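Local coordinates for protein type III effector NopAA (Sinorhizobium fredii USDA 257, PDB 6SDU) that hydrolyses xyloglucan as a glycoside hydrolase family 12 enzyme delivered by type III secretion, and binds cellobiose in its cleft, at residues 70-76 with 213-219; 104-108 with 227-232. All blocks are in the same frame, centred on the assembly; numbering follows the deposited sequence.

Contact 1 (70-76 with 213-219); sequences IKSYPHV and QYGVEIT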
loop_
_atom_site.group_PDB
_atom_site.type_symbol
_atom_site.label_atom_id
_atom_site.label_comp_id
_atom_site.label_asym_id
_atom_site.label_seq_id
_atom_site.Cartn_x
_atom_site.Cartn_y
_atom_site.Cartn_z
ATOM N N ILE A 70 2.030 -12.701 4.155
ATOM C CA ILE A 70 2.832 -11.490 3.995
ATOM C C ILE A 70 3.933 -11.456 5.049
ATOM O O ILE A 70 3.674 -11.650 6.244
ATOM C CB ILE A 70 1.919 -10.253 4.072
ATOM C CG1 ILE A 70 1.031 -10.220 2.840
ATOM C CG2 ILE A 70 2.691 -8.946 4.117
ATOM C CD1 ILE A 70 -0.018 -9.239 2.982
ATOM N N LYS A 71 5.179 -11.226 4.613
ATOM C CA LYS A 71 6.309 -11.187 5.538
ATOM C C LYS A 71 6.693 -9.779 5.950
ATOM O O LYS A 71 7.191 -9.591 7.064
ATOM C CB LYS A 71 7.566 -11.855 4.943
ATOM C CG LYS A 71 7.334 -13.170 4.230
ATOM C CD LYS A 71 6.718 -14.181 5.160
ATOM C CE LYS A 71 6.714 -15.548 4.502
ATOM N NZ LYS A 71 6.015 -15.593 3.168
ATOM N N SER A 72 6.481 -8.784 5.087
ATOM C CA SER A 72 7.019 -7.467 5.348
ATOM C C SER A 72 6.215 -6.407 4.609
ATOM O O SER A 72 5.520 -6.689 3.626
ATOM C CB SER A 72 8.487 -7.424 4.927
ATOM O OG SER A 72 8.587 -7.568 3.512
ATOM N N TYR A 73 6.296 -5.182 5.114
ATOM C CA TYR A 73 5.742 -4.010 4.435
ATOM C C TYR A 73 6.693 -2.841 4.627
ATOM O O TYR A 73 6.422 -1.927 5.418
ATOM C CB TYR A 73 4.338 -3.671 4.945
ATOM C CG TYR A 73 3.644 -2.508 4.207
ATOM C CD1 TYR A 73 3.495 -2.511 2.819
ATOM C CD2 TYR A 73 3.124 -1.420 4.912
ATOM C CE1 TYR A 73 2.854 -1.458 2.150
ATOM C CE2 TYR A 73 2.480 -0.357 4.258
ATOM C CZ TYR A 73 2.349 -0.376 2.883
ATOM O OH TYR A 73 1.722 0.688 2.241
ATOM N N PRO A 74 7.845 -2.857 3.947
ATOM C CA PRO A 74 8.690 -1.651 3.917
ATOM C C PRO A 74 7.911 -0.490 3.315
ATOM O O PRO A 74 7.288 -0.621 2.252
ATOM C CB PRO A 74 9.861 -2.050 3.012
ATOM C CG PRO A 74 9.358 -3.213 2.214
ATOM C CD PRO A 74 8.419 -3.947 3.142
ATOM N N HIS A 75 7.924 0.653 3.992
ATOM C CA HIS A 75 7.069 1.711 3.474
ATOM C C HIS A 75 7.543 3.067 3.945
ATOM O O HIS A 75 8.280 3.194 4.921
ATOM C CB HIS A 75 5.617 1.506 3.878
ATOM C CG HIS A 75 5.373 1.692 5.342
ATOM N ND1 HIS A 75 5.575 0.683 6.258
ATOM C CD2 HIS A 75 4.921 2.757 6.045
ATOM C CE1 HIS A 75 5.260 1.118 7.466
ATOM N NE2 HIS A 75 4.876 2.377 7.366
ATOM N N VAL A 76 7.083 4.075 3.220
ATOM C CA VAL A 76 7.208 5.479 3.560
ATOM C C VAL A 76 5.832 5.918 4.057
ATOM O O VAL A 76 4.814 5.369 3.629
ATOM C CB VAL A 76 7.675 6.275 2.323
ATOM C CG1 VAL A 76 6.679 6.086 1.166
ATOM C CG2 VAL A 76 7.884 7.775 2.626
ATOM N N GLN A 213 0.322 5.967 3.590
ATOM C CA GLN A 213 1.530 5.148 3.465
ATOM C C GLN A 213 1.696 4.594 2.049
ATOM O O GLN A 213 0.718 4.443 1.307
ATOM C CB GLN A 213 1.512 3.989 4.467
ATOM C CG GLN A 213 1.376 4.438 5.892
ATOM C CD GLN A 213 1.187 3.301 6.889
ATOM O OE1 GLN A 213 0.916 2.148 6.528
ATOM N NE2 GLN A 213 1.307 3.635 8.160
ATOM N N TYR A 214 2.946 4.298 1.672
ATOM C CA TYR A 214 3.226 3.658 0.391
ATOM C C TYR A 214 4.432 2.727 0.504
ATOM O O TYR A 214 5.473 3.120 1.037
ATOM C CB TYR A 214 3.468 4.695 -0.716
ATOM C CG TYR A 214 3.353 4.114 -2.110
ATOM C CD1 TYR A 214 2.129 3.660 -2.601
ATOM C CD2 TYR A 214 4.473 4.011 -2.943
ATOM C CE1 TYR A 214 2.020 3.133 -3.902
ATOM C CE2 TYR A 214 4.379 3.484 -4.239
ATOM C CZ TYR A 214 3.155 3.038 -4.709
ATOM O OH TYR A 214 3.065 2.506 -5.993
ATOM N N GLY A 215 4.300 1.523 -0.042
ATOM C CA GLY A 215 5.385 0.557 0.022
ATOM C C GLY A 215 5.009 -0.715 -0.699
ATOM O O GLY A 215 4.206 -0.680 -1.634
ATOM N N VAL A 216 5.633 -1.833 -0.306
ATOM C CA VAL A 216 5.351 -3.130 -0.917
ATOM C C VAL A 216 5.115 -4.187 0.167
ATOM O O VAL A 216 5.936 -4.356 1.083
ATOM C CB VAL A 216 6.474 -3.540 -1.910
ATOM C CG1 VAL A 216 7.825 -3.578 -1.255
ATOM C CG2 VAL A 216 6.161 -4.857 -2.615
ATOM N N GLU A 217 3.988 -4.903 0.066
ATOM C CA GLU A 217 3.720 -6.052 0.930
ATOM C C GLU A 217 4.330 -7.268 0.247
ATOM O O GLU A 217 3.822 -7.704 -0.793
ATOM C CB GLU A 217 2.220 -6.264 1.109
ATOM C CG GLU A 217 1.469 -5.133 1.829
ATOM C CD GLU A 217 -0.012 -5.436 2.010
ATOM O OE1 GLU A 217 -0.708 -5.744 0.995
ATOM O OE2 GLU A 217 -0.477 -5.369 3.169
ATOM N N ILE A 218 5.398 -7.832 0.816
ATOM C CA ILE A 218 6.116 -8.932 0.172
ATOM C C ILE A 218 5.676 -10.254 0.779
ATOM O O ILE A 218 5.849 -10.502 1.978
ATOM C CB ILE A 218 7.633 -8.755 0.282
ATOM C CG1 ILE A 218 8.032 -7.411 -0.299
ATOM C CG2 ILE A 218 8.369 -9.909 -0.449
ATOM C CD1 ILE A 218 9.449 -7.075 -0.070
ATOM N N THR A 219 5.133 -11.123 -0.062
ATOM C CA THR A 219 4.859 -12.478 0.375
ATOM C C THR A 219 6.024 -13.399 0.030
ATOM O O THR A 219 6.432 -14.218 0.858
ATOM C CB THR A 219 3.520 -12.963 -0.209
ATOM O OG1 THR A 219 2.450 -12.245 0.435
ATOM C CG2 THR A 219 3.314 -14.468 0.030
#
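The Tyr73 ring lies aslant over strand 213-218: His75 CB sits over one of its faces near the rim, and Gln213 OE1 and Glu217 N come up at its edge. Gln213 OE1 also stands over a face of the His75 imidazole, whose plane is 32° from that of the amide. The imidazole is fixed in rotation by a bond within its own strand, ND1 of His75 giving its proton to Tyr73 O at 2.9 Å, in the ring plane.

These strands are antiparallel neighbours in the larger sheet of the family 12 β-sandwich. Val76 and Tyr214 form a hydrogen-bonded pair, while His75 and Gly215 form a non-hydrogen-bonded pair whose CA atoms are only 4.0 Å apart. Gly215 CA lies 3.2 Å from Pro74 O in a CA-H...O contact. The phenol reaches over the neighbouring strand because CG of Tyr73 is anti to the backbone N (chi1 -176°), and its OH goes on to bond Ala107 O. Its CD1 meets CG of Glu217 at 3.5 Å, the ring and carboxylate planes being 74° apart.

Glu217 OE2 bonds O2 of the bound glucose unit, and Ile70 CD1 packs 3.9 Å from that same OE2, so this end of the strand pair forms part of the sugar pocket. OD1 of Asp105, on the next strand, lies close to OE1 of Glu217. Beyond the pocket the Lys71 chain bends at chi2 and chi4; the backbone carbonyls of Thr67 and Gly69 share its NZ, which also bonds Thr219 O at 2.7 Å, in the carbonyl plane.

Contact 2 (104-108 with 227-232); sequences WDVAY and FNFNNW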
loop_
_atom_site.group_PDB
_atom_site.type_symbol
_atom_site.label_atom_id
_atom_site.label_comp_id
_atom_site.label_asym_id
_atom_site.label_seq_id
_atom_site.Cartn_x
_atom_site.Cartn_y
_atom_site.Cartn_z
ATOM N N TRP A 104 3.948 -10.326 -4.437
ATOM C CA TRP A 104 3.957 -9.026 -3.772
ATOM C C TRP A 104 2.910 -8.105 -4.387
ATOM O O TRP A 104 2.343 -8.367 -5.454
ATOM C CB TRP A 104 5.350 -8.375 -3.836
ATOM C CG TRP A 104 5.981 -8.445 -5.208
ATOM C CD1 TRP A 104 6.885 -9.369 -5.640
ATOM C CD2 TRP A 104 5.750 -7.563 -6.324
ATOM N NE1 TRP A 104 7.231 -9.118 -6.946
ATOM C CE2 TRP A 104 6.547 -8.018 -7.387
ATOM C CE3 TRP A 104 4.945 -6.437 -6.525
ATOM C CZ2 TRP A 104 6.566 -7.378 -8.642
ATOM C CZ3 TRP A 104 4.968 -5.807 -7.752
ATOM C CH2 TRP A 104 5.763 -6.277 -8.799
ATOM N N ASP A 105 2.647 -7.018 -3.679
ATOM C CA ASP A 105 1.778 -5.976 -4.184
ATOM C C ASP A 105 2.333 -4.648 -3.698
ATOM O O ASP A 105 2.701 -4.521 -2.537
ATOM C CB ASP A 105 0.334 -6.195 -3.756
ATOM C CG ASP A 105 0.164 -6.275 -2.244
ATOM O OD1 ASP A 105 -0.094 -5.217 -1.604
ATOM O OD2 ASP A 105 0.240 -7.400 -1.703
ATOM N N VAL A 106 2.520 -3.715 -4.626
ATOM C CA VAL A 106 2.922 -2.356 -4.308
ATOM C C VAL A 106 1.626 -1.604 -4.021
ATOM O O VAL A 106 0.729 -1.583 -4.870
ATOM C CB VAL A 106 3.700 -1.722 -5.478
ATOM C CG1 VAL A 106 4.095 -0.300 -5.154
ATOM C CG2 VAL A 106 4.952 -2.547 -5.776
ATOM N N ALA A 107 1.497 -1.012 -2.831
ATOM C CA ALA A 107 0.197 -0.432 -2.493
ATOM C C ALA A 107 0.308 0.819 -1.632
ATOM O O ALA A 107 1.215 0.941 -0.802
ATOM C CB ALA A 107 -0.675 -1.447 -1.737
ATOM N N TYR A 108 -0.680 1.720 -1.808
ATOM C CA TYR A 108 -0.964 2.780 -0.851
ATOM C C TYR A 108 -1.662 2.144 0.340
ATOM O O TYR A 108 -2.469 1.222 0.176
ATOM C CB TYR A 108 -1.898 3.843 -1.451
ATOM C CG TYR A 108 -1.179 4.875 -2.256
ATOM C CD1 TYR A 108 -0.563 5.956 -1.641
ATOM C CD2 TYR A 108 -1.064 4.741 -3.632
ATOM C CE1 TYR A 108 0.127 6.901 -2.381
ATOM C CE2 TYR A 108 -0.381 5.684 -4.386
ATOM C CZ TYR A 108 0.226 6.752 -3.749
ATOM O OH TYR A 108 0.918 7.691 -4.476
ATOM N N PHE A 227 13.144 -3.142 -5.178
ATOM C CA PHE A 227 12.068 -2.198 -5.486
ATOM C C PHE A 227 12.601 -0.787 -5.308
ATOM O O PHE A 227 13.074 -0.444 -4.225
ATOM C CB PHE A 227 10.850 -2.411 -4.572
ATOM C CG PHE A 227 10.235 -3.785 -4.670
ATOM C CD1 PHE A 227 10.791 -4.854 -3.984
ATOM C CD2 PHE A 227 9.086 -4.001 -5.428
ATOM C CE1 PHE A 227 10.217 -6.115 -4.053
ATOM C CE2 PHE A 227 8.516 -5.258 -5.508
ATOM C CZ PHE A 227 9.094 -6.320 -4.836
ATOM N N ASN A 228 12.557 0.020 -6.365
ATOM C CA ASN A 228 13.008 1.403 -6.308
ATOM C C ASN A 228 11.815 2.347 -6.395
ATOM O O ASN A 228 11.005 2.257 -7.329
ATOM C CB ASN A 228 13.985 1.738 -7.441
ATOM C CG ASN A 228 15.274 0.953 -7.358
ATOM O OD1 ASN A 228 15.984 1.021 -6.360
ATOM N ND2 ASN A 228 15.602 0.228 -8.425
ATOM N N PHE A 229 11.740 3.289 -5.466
ATOM C CA PHE A 229 10.685 4.290 -5.494
ATOM C C PHE A 229 11.443 5.566 -5.824
ATOM O O PHE A 229 11.986 6.235 -4.939
ATOM C CB PHE A 229 9.915 4.321 -4.169
ATOM C CG PHE A 229 9.241 3.002 -3.844
ATOM C CD1 PHE A 229 7.974 2.713 -4.328
ATOM C CD2 PHE A 229 9.890 2.037 -3.093
ATOM C CE1 PHE A 229 7.356 1.490 -4.041
ATOM C CE2 PHE A 229 9.283 0.797 -2.818
ATOM C CZ PHE A 229 8.025 0.521 -3.297
ATOM N N ASN A 230 11.426 5.930 -7.109
ATOM C CA ASN A 230 12.242 7.048 -7.567
ATOM C C ASN A 230 11.608 8.365 -7.196
ATOM O O ASN A 230 12.316 9.351 -6.953
ATOM C CB ASN A 230 12.415 7.018 -9.084
ATOM C CG ASN A 230 13.080 5.773 -9.561
ATOM O OD1 ASN A 230 14.071 5.326 -8.976
ATOM N ND2 ASN A 230 12.567 5.206 -10.651
ATOM N N ASN A 231 10.285 8.393 -7.122
ATOM C CA ASN A 231 9.640 9.554 -6.563
ATOM C C ASN A 231 8.427 9.107 -5.772
ATOM O O ASN A 231 7.750 8.147 -6.153
ATOM C CB ASN A 231 9.244 10.552 -7.646
ATOM C CG ASN A 231 8.583 11.761 -7.062
ATOM O OD1 ASN A 231 9.193 12.477 -6.274
ATOM N ND2 ASN A 231 7.315 11.973 -7.395
ATOM N N TRP A 232 8.200 9.782 -4.643
ATOM C CA TRP A 232 6.968 9.655 -3.871
ATOM C C TRP A 232 6.759 10.960 -3.126
ATOM O O TRP A 232 7.632 11.377 -2.361
ATOM C CB TRP A 232 7.003 8.477 -2.885
ATOM C CG TRP A 232 5.610 8.164 -2.378
ATOM C CD1 TRP A 232 4.624 7.518 -3.073
ATOM C CD2 TRP A 232 5.024 8.528 -1.104
ATOM N NE1 TRP A 232 3.478 7.448 -2.319
ATOM C CE2 TRP A 232 3.693 8.056 -1.110
ATOM C CE3 TRP A 232 5.497 9.184 0.032
ATOM C CZ2 TRP A 232 2.840 8.201 -0.017
ATOM C CZ3 TRP A 232 4.643 9.338 1.116
ATOM C CH2 TRP A 232 3.338 8.835 1.090
#
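Phe227 drives the edge of its ring into the face of the Trp104 indole, a T-shaped pair that spans two sheets, although the axes of segments 104-108 and 227-232 come no closer than 11.0 Å. The planes stand at 87°, with the phenyl centroid 4.9 Å from that of the five-membered ring. CE2 of Phe227 lies 3.7 Å above the indole plane, over its centre, and CZ of the same ring reaches toward CG and CD1. Trp104 holds CG between its backbone N and carbonyl carbon (chi1 46°), which presents the broad indole face to Phe227; NE1 at the indole edge is bonded to Gly101 O.

Val106 comes next, its two methyls divided between two phenylalanines. CG1 meets Phe229 head-on, 3.9 Å from CE1 and in the plane of that ring, whereas CG2 is a looser neighbour of Phe227 CD2 at 4.4 Å. Farther along, Tyr108 and Trp232 meet obliquely, the tyrosine ring 40° from the five-membered ring of the indole. CE1 of Tyr108 meets the indole edge of Trp232 in plane, nearest to NE1 at 3.4 Å, with CZ2 at 3.8 Å, and the phenol OH is bonded to Ser92 OG.

The contact is thus packing of one sheet against the other in the core of a β-sandwich. Beside Trp232 the chain carries a classic β bulge, Asn230 and Asn231 both facing Asn95. Strand 103-112 lies between strands 208-218 and 117-125 of its sheet, and strand 225-236 between 57-62 and 90-97 of the other; Val216 and Tyr214 from strand 208-218 pack against this aromatic row.

The two contacts lie about 9 Å apart between centres and belong to one β-sandwich. Contact 1 pairs neighbouring strands within the larger sheet, while contact 2 reaches from that sheet to the smaller one. Strand 208-218 connects them: its other neighbour in the sheet, besides 72-83, is strand 103-112, probably hydrogen-bonded from Glu217 N to Asp105 O (2.9 Å), and the next strand along the chain is 225-236. The segments alternate in sequence, 70-76, 104-108, 213-219, then 227-232, so the contacts cross along the chain. Tyr214 and Val216 turn from contact 1 into the core beside contact 2, whereas Glu217 serves the sugar cleft, which places substrate binding and hydrophobic core on opposite faces of the same sheet.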